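Local structure of Exo-alpha-sialidase (Clostridium perfringens, 2V72) at residues G79-Y84 against A134-L139; P52-V57 against K123-Q128; G35-M40 against A69-T74. The protein binds galactose through a family 32 carbohydrate-binding module, which probably directs the sialidase toxin to galactose-bearing glycans. All coordinates share one frame; numbering follows the deposited sequence.

The three contacts lie in one F5/8 type C beta sandwich of two antiparallel sheets. Contact 2 pairs strands 53-59 and 121-129 inside one sheet. Contact 1 sets strand 81-82 and its lead-in against strand 135-142 of the other. Contact 3 joins the loop before strand 41-42 to the end of 62-71, next to 135-142. Centres lie about 8 Å (1 and 2), about 9 Å (1 and 3) and about 16 Å (2 and 3) apart. Along the chain contact 3 closes before contact 1 opens; contact 2's segments alternate with both. Contacts 1 and 3 share the calcium ion, and contact 3 links it to the galactose pocket at one end of the sandwich; contact 2 lies in the framework sheet.

Contact 1 of 3, residues G79-Y84 against A134-L139; sequences GFITKY and ASIAEL. With CA (calcium ion), chain B.
Gly-79 meets Ala-134 and Ser-135 through its backbone. Its carbonyl O accepts the one direct hydrogen bond of the contact, from Ser-135 N at 2.9 Å. The same O lies 3.5 Å from Ala-134 CA in a CA-H...O contact. Ser-135 OG lies close against the Gly-79 carbonyl group. That hydroxyl, placed between its own backbone N and carbonyl carbon (chi1 56°), is hydrogen-bonded to Asn-78 O. The Phe-80 side chain packs on Pro-72 and Arg-73. At Ile-81 the chain enters the short strand 81-82. A water bridges the segments here: it accepts from Ile-81 N at 3.0 Å and donates to Ser-135 O at 2.8 Å. This is where the connection between the sheets of the F5/8 type C beta sandwich meets strand 135-142. The Ile-81 side chain reaches back into the core. Its CG1 packs on Ala-134 CB at 4.2 Å, and its CD1 touches Ile-136 CG1 at 4.1 Å. Thr-82 and Lys-83 form a classic bulge opposite Gln-128, and Tyr-84 starts the next strand. Further along the second segment, Ala-137 O and Glu-138 OE2 bind the calcium ion, at 2.3 Å and 2.4 Å.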
loop_
_atom_site.group_PDB
_atom_site.type_symbol
_atom_site.label_atom_id
_atom_site.label_comp_id
_atom_site.label_asym_id
_atom_site.label_seq_id
_atom_site.Cartn_x
_atom_site.Cartn_y
_atom_site.Cartn_z
ATOM N N GLY A 79 6.564 -1.043 11.605
ATOM C CA GLY A 79 5.647 -1.281 10.498
ATOM C C GLY A 79 6.275 -1.393 9.121
ATOM O O GLY A 79 5.553 -1.476 8.126
ATOM N N PHE A 80 7.608 -1.372 9.048
ATOM C CA PHE A 80 8.292 -1.733 7.816
ATOM C C PHE A 80 7.708 -3.094 7.455
ATOM O O PHE A 80 7.877 -4.057 8.206
ATOM C CB PHE A 80 9.814 -1.877 8.018
ATOM C CG PHE A 80 10.589 -0.575 8.015
ATOM C CD1 PHE A 80 11.937 -0.574 8.367
ATOM C CD2 PHE A 80 9.998 0.630 7.668
ATOM C CE1 PHE A 80 12.690 0.611 8.370
ATOM C CE2 PHE A 80 10.741 1.818 7.667
ATOM C CZ PHE A 80 12.089 1.806 8.017
ATOM N N ILE A 81 6.992 -3.172 6.338
ATOM C CA ILE A 81 6.410 -4.440 5.904
ATOM C C ILE A 81 7.508 -5.320 5.314
ATOM O O ILE A 81 8.244 -4.883 4.425
ATOM C CB ILE A 81 5.253 -4.234 4.889
ATOM C CG1 ILE A 81 4.178 -3.319 5.502
ATOM C CG2 ILE A 81 4.677 -5.590 4.458
ATOM C CD1 ILE A 81 3.121 -2.822 4.540
ATOM N N THR A 82 7.621 -6.545 5.828
ATOM C CA THR A 82 8.660 -7.483 5.396
ATOM C C THR A 82 8.137 -8.612 4.497
ATOM O O THR A 82 8.882 -9.146 3.676
ATOM C CB THR A 82 9.399 -8.117 6.599
ATOM O OG1 THR A 82 8.468 -8.871 7.389
ATOM C CG2 THR A 82 10.082 -7.049 7.458
ATOM N N LYS A 83 6.871 -8.984 4.675
ATOM C CA LYS A 83 6.227 -10.012 3.859
ATOM C C LYS A 83 4.842 -9.507 3.445
ATOM O O LYS A 83 4.059 -9.041 4.287
ATOM C CB LYS A 83 6.127 -11.329 4.637
ATOM C CG LYS A 83 6.029 -12.575 3.764
ATOM C CD LYS A 83 5.765 -13.833 4.583
ATOM C CE LYS A 83 5.578 -15.032 3.660
ATOM N NZ LYS A 83 4.580 -16.036 4.161
ATOM N N TYR A 84 4.549 -9.596 2.149
ATOM C CA TYR A 84 3.382 -8.933 1.571
ATOM C C TYR A 84 2.653 -9.771 0.510
ATOM O O TYR A 84 3.189 -10.759 -0.006
ATOM C CB TYR A 84 3.792 -7.579 0.961
ATOM C CG TYR A 84 4.678 -7.708 -0.263
ATOM C CD1 TYR A 84 4.132 -7.745 -1.546
ATOM C CD2 TYR A 84 6.065 -7.810 -0.135
ATOM C CE1 TYR A 84 4.945 -7.881 -2.672
ATOM C CE2 TYR A 84 6.885 -7.945 -1.246
ATOM C CZ TYR A 84 6.321 -7.976 -2.510
ATOM O OH TYR A 84 7.139 -8.110 -3.602
ATOM N N ALA A 134 2.161 -2.459 10.568
ATOM C CA ALA A 134 2.278 -2.156 9.153
ATOM C C ALA A 134 2.142 -0.648 9.004
ATOM O O ALA A 134 1.219 -0.049 9.579
ATOM C CB ALA A 134 1.185 -2.872 8.359
ATOM N N SER A 135 3.068 -0.045 8.260
ATOM C CA SER A 135 3.013 1.370 7.917
ATOM C C SER A 135 3.407 1.612 6.458
ATOM O O SER A 135 4.238 0.887 5.897
ATOM C CB SER A 135 3.876 2.217 8.863
ATOM O OG SER A 135 5.231 1.796 8.902
ATOM N N ILE A 136 2.764 2.609 5.851
ATOM C CA ILE A 136 3.065 3.084 4.508
ATOM C C ILE A 136 2.857 4.594 4.543
ATOM O O ILE A 136 1.763 5.070 4.856
ATOM C CB ILE A 136 2.138 2.450 3.415
ATOM C CG1 ILE A 136 2.447 0.960 3.212
ATOM C CG2 ILE A 136 2.281 3.190 2.080
ATOM C CD1 ILE A 136 1.428 0.217 2.345
ATOM N N ALA A 137 3.909 5.347 4.240
ATOM C CA ALA A 137 3.824 6.806 4.241
ATOM C C ALA A 137 3.253 7.336 2.928
ATOM O O ALA A 137 2.503 8.313 2.931
ATOM C CB ALA A 137 5.193 7.439 4.559
ATOM N N GLU A 138 3.603 6.688 1.817
ATOM C CA GLU A 138 3.069 7.043 0.496
ATOM C C GLU A 138 2.891 5.828 -0.417
ATOM O O GLU A 138 3.708 4.906 -0.413
ATOM C CB GLU A 138 3.949 8.080 -0.209
ATOM C CG GLU A 138 3.710 9.520 0.193
ATOM C CD GLU A 138 2.296 9.970 -0.059
ATOM O OE1 GLU A 138 1.865 10.003 -1.234
ATOM O OE2 GLU A 138 1.613 10.305 0.928
ATOM N N LEU A 139 1.809 5.844 -1.191
ATOM C CA LEU A 139 1.535 4.811 -2.168
ATOM C C LEU A 139 1.162 5.457 -3.494
ATOM O O LEU A 139 0.235 6.270 -3.565
ATOM C CB LEU A 139 0.421 3.873 -1.691
ATOM C CG LEU A 139 0.270 2.643 -2.589
ATOM C CD1 LEU A 139 0.099 1.379 -1.774
ATOM C CD2 LEU A 139 -0.848 2.809 -3.618
HETATM CA CA CA B . 1.571 10.400 3.335
HETATM O O HOH W 1 6.364 -0.648 4.868
#

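Contact 2 of 3, residues P52-V57 against K123-Q128; sequences PQSLSV and KITAIQ
Leu-55 and Ile-124 form a hydrogen-bonded antiparallel pair, with Leu-55 N to Ile-124 O at 2.8 Å and Ile-124 N to Leu-55 O at 2.9 Å. Gln-53 and Ala-126 form the next such pair. Ala-126 N donates to Gln-53 O at 2.8 Å, but the return bond from Gln-53 N to Ala-126 O is weak. Between these pairs, Ser-54 sits opposite Thr-125, and its CB is 3.5 Å from Thr-125 OG1. The Lys-123 side chain runs along the face that carries both serines. Its CG is anti to the backbone N (chi1 -167°) and the chain stays extended beyond it. Its CG passes Ser-56 OG at 3.4 Å, and its CE reaches Ser-54 OG at 3.3 Å. At the end of the ladder, Pro-52 CB packs on Thr-125 CG2 at 3.8 Å. Gln-53, Leu-55, Ile-124 and Ala-126 share the other face. Gln-53 is its polar exception: OE1 is hydrogen-bonded to Thr-21 OG1 and NE2 to Ala-50 O. The other three pack in the core, Leu-55 on Ile-136, Ile-124 on Leu-139 and Ala-126 on Ile-81. Polar on one face and mainly apolar on the other, the central strand 121-129 of the five-stranded antiparallel sheet, with its neighbour 53-59, is characteristic of a beta sandwich.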
loop_
_atom_site.group_PDB
_atom_site.type_symbol
_atom_site.label_atom_id
_atom_site.label_comp_id
_atom_site.label_asym_id
_atom_site.label_seq_id
_atom_site.Cartn_x
_atom_site.Cartn_y
_atom_site.Cartn_z
ATOM N N PRO A 52 -2.070 -10.696 9.603
ATOM C CA PRO A 52 -2.168 -9.721 8.511
ATOM C C PRO A 52 -3.210 -8.614 8.682
ATOM O O PRO A 52 -4.309 -8.841 9.197
ATOM C CB PRO A 52 -2.505 -10.583 7.289
ATOM C CG PRO A 52 -3.103 -11.805 7.825
ATOM C CD PRO A 52 -2.507 -12.038 9.180
ATOM N N GLN A 53 -2.825 -7.412 8.264
ATOM C CA GLN A 53 -3.745 -6.295 8.086
ATOM C C GLN A 53 -3.440 -5.739 6.704
ATOM O O GLN A 53 -2.364 -6.002 6.161
ATOM C CB GLN A 53 -3.550 -5.218 9.166
ATOM C CG GLN A 53 -3.808 -5.682 10.605
ATOM C CD GLN A 53 -5.275 -6.013 10.894
ATOM O OE1 GLN A 53 -6.193 -5.396 10.339
ATOM N NE2 GLN A 53 -5.494 -6.986 11.770
ATOM N N SER A 54 -4.369 -4.973 6.135
ATOM C CA SER A 54 -4.241 -4.540 4.751
ATOM C C SER A 54 -4.684 -3.103 4.528
ATOM O O SER A 54 -5.405 -2.538 5.345
ATOM C CB SER A 54 -5.043 -5.467 3.838
ATOM O OG SER A 54 -6.427 -5.351 4.107
ATOM N N LEU A 55 -4.228 -2.529 3.415
ATOM C CA LEU A 55 -4.639 -1.205 2.973
ATOM C C LEU A 55 -5.186 -1.353 1.563
ATOM O O LEU A 55 -4.499 -1.867 0.679
ATOM C CB LEU A 55 -3.456 -0.229 2.988
ATOM C CG LEU A 55 -3.570 1.118 2.252
ATOM C CD1 LEU A 55 -4.401 2.124 3.026
ATOM C CD2 LEU A 55 -2.190 1.700 1.943
ATOM N N SER A 56 -6.434 -0.940 1.363
ATOM C CA SER A 56 -7.035 -0.981 0.040
ATOM C C SER A 56 -7.077 0.426 -0.492
ATOM O O SER A 56 -7.448 1.360 0.225
ATOM C CB SER A 56 -8.450 -1.572 0.074
ATOM O OG SER A 56 -8.440 -2.887 0.588
ATOM N N VAL A 57 -6.672 0.572 -1.747
ATOM C CA VAL A 57 -6.702 1.849 -2.423
ATOM C C VAL A 57 -7.527 1.710 -3.700
ATOM O O VAL A 57 -7.154 0.976 -4.628
ATOM C CB VAL A 57 -5.266 2.352 -2.752
ATOM C CG1 VAL A 57 -5.319 3.699 -3.454
ATOM C CG2 VAL A 57 -4.426 2.444 -1.485
ATOM N N LYS A 123 -4.976 -3.808 -3.255
ATOM C CA LYS A 123 -4.922 -4.119 -1.839
ATOM C C LYS A 123 -3.533 -4.605 -1.456
ATOM O O LYS A 123 -3.053 -5.620 -1.969
ATOM C CB LYS A 123 -5.959 -5.190 -1.509
ATOM C CG LYS A 123 -6.233 -5.407 -0.034
ATOM C CD LYS A 123 -7.004 -6.701 0.143
ATOM C CE LYS A 123 -7.806 -6.715 1.426
ATOM N NZ LYS A 123 -8.611 -7.975 1.538
ATOM N N ILE A 124 -2.886 -3.873 -0.558
ATOM C CA ILE A 124 -1.605 -4.300 -0.005
ATOM C C ILE A 124 -1.837 -4.930 1.358
ATOM O O ILE A 124 -2.305 -4.265 2.287
ATOM C CB ILE A 124 -0.593 -3.128 0.144
ATOM C CG1 ILE A 124 -0.595 -2.204 -1.087
ATOM C CG2 ILE A 124 0.811 -3.663 0.495
ATOM C CD1 ILE A 124 -0.369 -2.905 -2.429
ATOM N N THR A 125 -1.504 -6.212 1.464
ATOM C CA THR A 125 -1.639 -6.962 2.702
ATOM C C THR A 125 -0.271 -7.158 3.333
ATOM O O THR A 125 0.657 -7.649 2.689
ATOM C CB THR A 125 -2.331 -8.334 2.469
ATOM O OG1 THR A 125 -3.657 -8.119 1.967
ATOM C CG2 THR A 125 -2.407 -9.152 3.763
ATOM N N ALA A 126 -0.158 -6.744 4.595
ATOM C CA ALA A 126 1.058 -6.924 5.372
ATOM C C ALA A 126 0.958 -8.196 6.208
ATOM O O ALA A 126 0.226 -8.241 7.196
ATOM C CB ALA A 126 1.295 -5.722 6.251
ATOM N N ILE A 127 1.687 -9.229 5.795
ATOM C CA ILE A 127 1.715 -10.508 6.516
ATOM C C ILE A 127 2.649 -10.417 7.721
ATOM O O ILE A 127 2.326 -10.902 8.807
ATOM C CB ILE A 127 2.156 -11.673 5.599
ATOM C CG1 ILE A 127 1.229 -11.780 4.381
ATOM C CG2 ILE A 127 2.202 -12.994 6.378
ATOM C CD1 ILE A 127 1.794 -12.618 3.241
ATOM N N GLN A 128 3.814 -9.810 7.509
ATOM C CA GLN A 128 4.799 -9.608 8.560
ATOM C C GLN A 128 5.355 -8.205 8.415
ATOM O O GLN A 128 5.455 -7.689 7.303
ATOM C CB GLN A 128 5.933 -10.628 8.461
ATOM C CG GLN A 128 5.549 -12.054 8.849
ATOM C CD GLN A 128 6.753 -12.968 9.021
ATOM O OE1 GLN A 128 7.765 -12.587 9.634
ATOM N NE2 GLN A 128 6.651 -14.188 8.493
#

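Contact 3 of 3, residues G35-M40 against A69-T74; sequences GNINTM and AITPRT. With CA (calcium ion), chain B; GAL (beta-D-galactopyranose), chain C.
Residues Asn-36 to Thr-39 make a type I beta turn that faces the end of strand 62-71, where a water links Ile-37 O (2.6 Å) to Thr-74 N (2.8 Å). The turn is shaped from within by an Asx turn: Asn-36 OD1 accepts from Asn-38 N, which lies in its carbonyl plane. Thr-74 CB sits 3.5 Å from Ile-37 O, and its CG2 meets Asn-38 OD1 at 3.8 Å. Met-40 and Arg-73 make the deeper part of the contact. Met-40 is bent at chi3 (88°), which turns CE onto the arginine. Met-40 CE lies 3.7 Å from Arg-73 CB and also rests over one face of the guanidinium, offset toward its rim. The edge of the same group is turned to the galactose. There O3 is gripped by two bonds, from Arg-73 NH1 at 2.8 Å and from Arg-73 NH2 at 2.9 Å. A weak third bond runs from NH2 to O2. NE also donates to Ser-75 O and NH1 to Asn-78 O, which would limit the rotation of the guanidinium. The turn also binds the calcium ion through Asn-36 O, Thr-39 O and Thr-39 OG1; Ser-31, Asp-34, Ala-137 and Glu-138 complete the site. A calcium-bound loop beside a galactose pocket at one end of a beta sandwich is the arrangement of this family 32 carbohydrate-binding module.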
loop_
_atom_site.group_PDB
_atom_site.type_symbol
_atom_site.label_atom_id
_atom_site.label_comp_id
_atom_site.label_asym_id
_atom_site.label_seq_id
_atom_site.Cartn_x
_atom_site.Cartn_y
_atom_site.Cartn_z
ATOM N N GLY A 35 0.345 12.573 -0.719
ATOM C CA GLY A 35 1.501 13.203 -1.359
ATOM C C GLY A 35 2.529 13.764 -0.399
ATOM O O GLY A 35 3.410 14.520 -0.811
ATOM N N ASN A 36 2.416 13.383 0.870
ATOM C CA ASN A 36 3.288 13.866 1.936
ATOM C C ASN A 36 3.998 12.701 2.616
ATOM O O ASN A 36 3.353 11.837 3.202
ATOM C CB ASN A 36 2.468 14.663 2.967
ATOM C CG ASN A 36 3.338 15.415 3.972
ATOM O OD1 ASN A 36 4.309 14.884 4.503
ATOM N ND2 ASN A 36 2.976 16.659 4.240
ATOM N N ILE A 37 5.326 12.681 2.550
ATOM C CA ILE A 37 6.109 11.577 3.114
ATOM C C ILE A 37 6.247 11.636 4.652
ATOM O O ILE A 37 6.778 10.704 5.278
ATOM C CB ILE A 37 7.492 11.435 2.411
ATOM C CG1 ILE A 37 8.349 12.692 2.613
ATOM C CG2 ILE A 37 7.297 11.119 0.913
ATOM C CD1 ILE A 37 9.618 12.768 1.724
ATOM N N ASN A 38 5.767 12.727 5.247
ATOM C CA ASN A 38 5.752 12.882 6.706
ATOM C C ASN A 38 4.504 12.299 7.384
ATOM O O ASN A 38 4.491 12.116 8.598
ATOM C CB ASN A 38 5.930 14.355 7.101
ATOM C CG ASN A 38 7.280 14.916 6.680
ATOM O OD1 ASN A 38 8.298 14.219 6.687
ATOM N ND2 ASN A 38 7.292 16.190 6.311
ATOM N N THR A 39 3.464 12.016 6.600
ATOM C CA THR A 39 2.247 11.377 7.113
ATOM C C THR A 39 2.174 9.944 6.596
ATOM O O THR A 39 2.429 9.694 5.409
ATOM C CB THR A 39 0.978 12.092 6.632
ATOM O OG1 THR A 39 0.936 12.041 5.203
ATOM C CG2 THR A 39 0.947 13.549 7.089
ATOM N N MET A 40 1.787 9.017 7.471
ATOM C CA MET A 40 1.680 7.603 7.105
ATOM C C MET A 40 0.349 6.959 7.484
ATOM O O MET A 40 -0.353 7.447 8.380
ATOM C CB MET A 40 2.805 6.814 7.768
ATOM C CG MET A 40 2.714 6.738 9.279
ATOM S SD MET A 40 4.182 5.974 9.969
ATOM C CE MET A 40 5.222 7.426 10.164
ATOM N N ALA A 69 4.686 2.012 -6.319
ATOM C CA ALA A 69 5.758 2.417 -5.412
ATOM C C ALA A 69 5.247 2.552 -3.982
ATOM O O ALA A 69 4.357 3.359 -3.694
ATOM C CB ALA A 69 6.416 3.714 -5.884
ATOM N N ILE A 70 5.817 1.738 -3.099
ATOM C CA ILE A 70 5.455 1.710 -1.681
ATOM C C ILE A 70 6.554 2.395 -0.864
ATOM O O ILE A 70 7.635 1.830 -0.640
ATOM C CB ILE A 70 5.228 0.256 -1.180
ATOM C CG1 ILE A 70 4.149 -0.454 -2.014
ATOM C CG2 ILE A 70 4.873 0.238 0.304
ATOM C CD1 ILE A 70 4.695 -1.174 -3.262
ATOM N N THR A 71 6.260 3.619 -0.432
ATOM C CA THR A 71 7.184 4.434 0.356
ATOM C C THR A 71 7.009 4.169 1.859
ATOM O O THR A 71 5.959 4.474 2.429
ATOM C CB THR A 71 6.958 5.931 0.080
ATOM O OG1 THR A 71 6.955 6.164 -1.336
ATOM C CG2 THR A 71 8.030 6.795 0.754
ATOM N N PRO A 72 8.043 3.596 2.502
ATOM C CA PRO A 72 8.015 3.402 3.944
ATOM C C PRO A 72 8.065 4.720 4.711
ATOM O O PRO A 72 8.282 5.785 4.122
ATOM C CB PRO A 72 9.292 2.587 4.215
ATOM C CG PRO A 72 9.702 2.046 2.903
ATOM C CD PRO A 72 9.288 3.071 1.914
ATOM N N ARG A 73 7.870 4.637 6.021
ATOM C CA ARG A 73 8.001 5.790 6.903
ATOM C C ARG A 73 9.383 6.436 6.806
ATOM O O ARG A 73 10.412 5.763 6.809
ATOM C CB ARG A 73 7.679 5.408 8.347
ATOM C CG ARG A 73 8.558 4.325 8.947
ATOM C CD ARG A 73 8.008 3.863 10.283
ATOM N NE ARG A 73 7.946 4.950 11.254
ATOM C CZ ARG A 73 7.142 4.979 12.313
ATOM N NH1 ARG A 73 6.296 3.980 12.558
ATOM N NH2 ARG A 73 7.175 6.022 13.124
ATOM N N THR A 74 9.372 7.759 6.714
ATOM C CA THR A 74 10.562 8.573 6.502
ATOM C C THR A 74 11.501 8.535 7.729
ATOM O O THR A 74 12.686 8.844 7.631
ATOM C CB THR A 74 10.119 10.020 6.122
ATOM O OG1 THR A 74 10.981 10.558 5.115
ATOM C CG2 THR A 74 10.074 10.937 7.331
HETATM CA CA CA B . 1.571 10.400 3.335
HETATM C C1 GAL C . 6.013 4.999 18.028
HETATM C C2 GAL C . 6.041 5.398 16.554
HETATM C C3 GAL C . 4.657 5.241 15.916
HETATM C C4 GAL C . 4.014 3.892 16.247
HETATM C C5 GAL C . 4.107 3.578 17.734
HETATM C C6 GAL C . 3.591 2.170 18.016
HETATM O O1 GAL C . 7.333 4.968 18.505
HETATM O O2 GAL C . 6.517 6.722 16.418
HETATM O O3 GAL C . 4.776 5.347 14.517
HETATM O O4 GAL C . 4.657 2.863 15.525
HETATM O O5 GAL C . 5.452 3.705 18.181
HETATM O O6 GAL C . 3.346 2.021 19.398
HETATM O O HOH W 2 6.964 9.047 7.264
#